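Local coordinates for protein caltubin, EF-hand (PDB 6VAN) that probably binds calcium through its EF-hand loops, which hold strontium ions in this crystal, at residues N31-F36 against A46-R51. Sequence-based numbering, arbitrary orientation. Where two conformers were deposited one is given.
Sequences NYIRRF and AAFISR
Phe48 alone makes this contact from 46-51, reaching across to Ile33 and Tyr32, neighbours near the end of the helix that runs through residues 26-34. A flat, wholly apolar ring suits this buried position, where it faces two side chains at once. With CG of Phe48 anti to the backbone N (chi1 -173°), the ring extends from the 42-52 helix toward the other segment. Ile33 meets one face of it: the extended chain (chi2 175°) carries CD1 to 4.2 Å from Phe48 CG, displaced from the ring centre toward the rim. The beta-branch of isoleucine keeps the chain stiff, while its terminal methyl can rest on an aromatic face.

Tyr32 approaches the far end of the same ring obliquely, its CE2 lying 4.3 Å from Phe48 CZ. Tyrosine fits a partly exposed place, offering an apolar ring to the core while keeping a polar hydroxyl. Both contacts are loose and purely apolar, and only 108 Å² is buried between the segments. Phe36 CE1 lies 4.1 Å above the plane of the Tyr32 ring, toward its rim. At the backbone of Tyr32, O accepts from Arg35 N and, at 2.9 Å, from Arg35 NH1, the two donors coming from opposite faces of the carbonyl plane.

Val29 also packs on Phe48, and Arg52 makes a cation-pi contact with its ring. Helix 77-87, which enters the third hand, packs onto this cluster through Trp83 on Tyr32, Leu86 on Ile33 and Glu82 on Phe48. Such interhelical packing is characteristic of the hydrophobic core of a paired EF-hand domain, here joining the exiting helix of the first hand to the entering helix of the second.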
loop_
_atom_site.group_PDB
_atom_site.type_symbol
_atom_site.label_atom_id
_atom_site.label_comp_id
_atom_site.label_asym_id
_atom_site.label_seq_id
_atom_site.Cartn_x
_atom_site.Cartn_y
_atom_site.Cartn_z
ATOM N N ASN A 31 3.608 6.254 10.687
ATOM C CA ASN A 31 4.062 5.036 11.400
ATOM C C ASN A 31 3.652 3.794 10.601
ATOM O O ASN A 31 4.439 2.838 10.565
ATOM C CB ASN A 31 3.578 5.067 12.846
ATOM C CG ASN A 31 4.461 5.944 13.708
ATOM O OD1 ASN A 31 5.361 6.621 13.199
ATOM N ND2 ASN A 31 4.225 5.930 15.012
ATOM N N TYR A 32 2.501 3.849 9.938
ATOM C CA TYR A 32 2.025 2.791 9.013
ATOM C C TYR A 32 3.019 2.631 7.849
ATOM O O TYR A 32 3.612 1.547 7.683
ATOM C CB TYR A 32 0.609 3.115 8.549
ATOM C CG TYR A 32 0.161 2.294 7.380
ATOM C CD1 TYR A 32 -0.033 0.937 7.516
ATOM C CD2 TYR A 32 -0.050 2.873 6.139
ATOM C CE1 TYR A 32 -0.461 0.169 6.448
ATOM C CE2 TYR A 32 -0.468 2.118 5.056
ATOM C CZ TYR A 32 -0.656 0.760 5.215
ATOM O OH TYR A 32 -1.073 -0.006 4.167
ATOM N N ILE A 33 3.234 3.686 7.070
ATOM C CA ILE A 33 4.100 3.603 5.856
ATOM C C ILE A 33 5.551 3.346 6.280
ATOM O O ILE A 33 6.268 2.663 5.527
ATOM C CB ILE A 33 3.954 4.848 4.973
ATOM C CG1 ILE A 33 2.515 4.983 4.450
ATOM C CG2 ILE A 33 4.970 4.830 3.842
ATOM C CD1 ILE A 33 2.257 6.235 3.668
ATOM N N ARG A 34 5.982 3.838 7.438
ATOM C CA ARG A 34 7.392 3.705 7.887
ATOM C C ARG A 34 7.769 2.239 8.077
ATOM O O ARG A 34 8.971 1.949 7.947
ATOM C CB ARG A 34 7.625 4.442 9.205
ATOM C CG ARG A 34 8.225 5.820 9.027
ATOM C CD ARG A 34 8.569 6.457 10.373
ATOM N NE ARG A 34 9.324 7.695 10.224
ATOM C CZ ARG A 34 9.561 8.569 11.198
ATOM N NH1 ARG A 34 9.091 8.349 12.417
ATOM N NH2 ARG A 34 10.256 9.670 10.943
ATOM N N ARG A 35 6.807 1.368 8.388
ATOM C CA ARG A 35 7.047 -0.087 8.525
ATOM C C ARG A 35 7.795 -0.577 7.276
ATOM O O ARG A 35 8.738 -1.333 7.446
ATOM C CB ARG A 35 5.741 -0.853 8.734
ATOM C CG ARG A 35 5.161 -0.719 10.139
ATOM C CD ARG A 35 3.670 -1.019 10.242
ATOM N NE ARG A 35 3.211 -2.216 9.519
ATOM C CZ ARG A 35 2.591 -2.223 8.328
ATOM N NH1 ARG A 35 2.336 -1.098 7.680
ATOM N NH2 ARG A 35 2.229 -3.374 7.781
ATOM N N PHE A 36 7.419 -0.108 6.084
ATOM C CA PHE A 36 7.925 -0.669 4.797
ATOM C C PHE A 36 8.632 0.368 3.923
ATOM O O PHE A 36 9.297 -0.046 2.968
ATOM C CB PHE A 36 6.792 -1.372 4.048
ATOM C CG PHE A 36 5.543 -0.566 3.785
ATOM C CD1 PHE A 36 4.478 -0.565 4.674
ATOM C CD2 PHE A 36 5.384 0.121 2.597
ATOM C CE1 PHE A 36 3.303 0.114 4.401
ATOM C CE2 PHE A 36 4.204 0.801 2.330
ATOM C CZ PHE A 36 3.183 0.826 3.242
ATOM N N ALA A 46 1.366 12.992 3.294
ATOM C CA ALA A 46 0.284 13.987 3.112
ATOM C C ALA A 46 -0.545 13.654 1.862
ATOM O O ALA A 46 -1.776 13.736 1.954
ATOM C CB ALA A 46 0.876 15.382 3.072
ATOM N N ALA A 47 0.085 13.234 0.753
ATOM C CA ALA A 47 -0.570 12.949 -0.547
ATOM C C ALA A 47 -1.445 11.678 -0.442
ATOM O O ALA A 47 -2.507 11.607 -1.114
ATOM C CB ALA A 47 0.475 12.761 -1.615
ATOM N N PHE A 48 -0.951 10.702 0.317
ATOM C CA PHE A 48 -1.672 9.445 0.643
ATOM C C PHE A 48 -2.997 9.806 1.328
ATOM O O PHE A 48 -4.077 9.324 0.909
ATOM C CB PHE A 48 -0.797 8.566 1.521
ATOM C CG PHE A 48 -1.370 7.196 1.771
ATOM C CD1 PHE A 48 -2.242 6.975 2.821
ATOM C CD2 PHE A 48 -1.038 6.121 0.948
ATOM C CE1 PHE A 48 -2.777 5.716 3.057
ATOM C CE2 PHE A 48 -1.570 4.867 1.189
ATOM C CZ PHE A 48 -2.431 4.666 2.245
ATOM N N ILE A 49 -2.910 10.667 2.342
ATOM C CA ILE A 49 -4.106 11.133 3.088
ATOM C C ILE A 49 -5.026 11.900 2.120
ATOM O O ILE A 49 -6.240 11.627 2.126
ATOM C CB ILE A 49 -3.696 11.929 4.355
ATOM C CG1 ILE A 49 -3.014 11.036 5.390
ATOM C CG2 ILE A 49 -4.923 12.657 4.935
ATOM C CD1 ILE A 49 -2.401 11.754 6.595
ATOM N N SER A 50 -4.489 12.803 1.283
ATOM C CA SER A 50 -5.280 13.709 0.404
ATOM C C SER A 50 -6.134 12.925 -0.605
ATOM O O SER A 50 -7.255 13.347 -0.870
ATOM C CB SER A 50 -4.402 14.730 -0.294
ATOM O OG SER A 50 -5.122 15.408 -1.318
ATOM N N ARG A 51 -5.637 11.815 -1.158
ATOM C CA ARG A 51 -6.423 11.037 -2.153
ATOM C C ARG A 51 -7.685 10.456 -1.487
ATOM O O ARG A 51 -8.667 10.182 -2.230
ATOM C CB ARG A 51 -5.577 9.939 -2.811
ATOM C CG ARG A 51 -4.859 10.408 -4.072
ATOM C CD ARG A 51 -3.779 9.452 -4.537
ATOM N NE ARG A 51 -4.200 8.083 -4.356
ATOM C CZ ARG A 51 -5.099 7.456 -5.106
ATOM N NH1 ARG A 51 -5.405 6.199 -4.837
ATOM N NH2 ARG A 51 -5.681 8.066 -6.131
#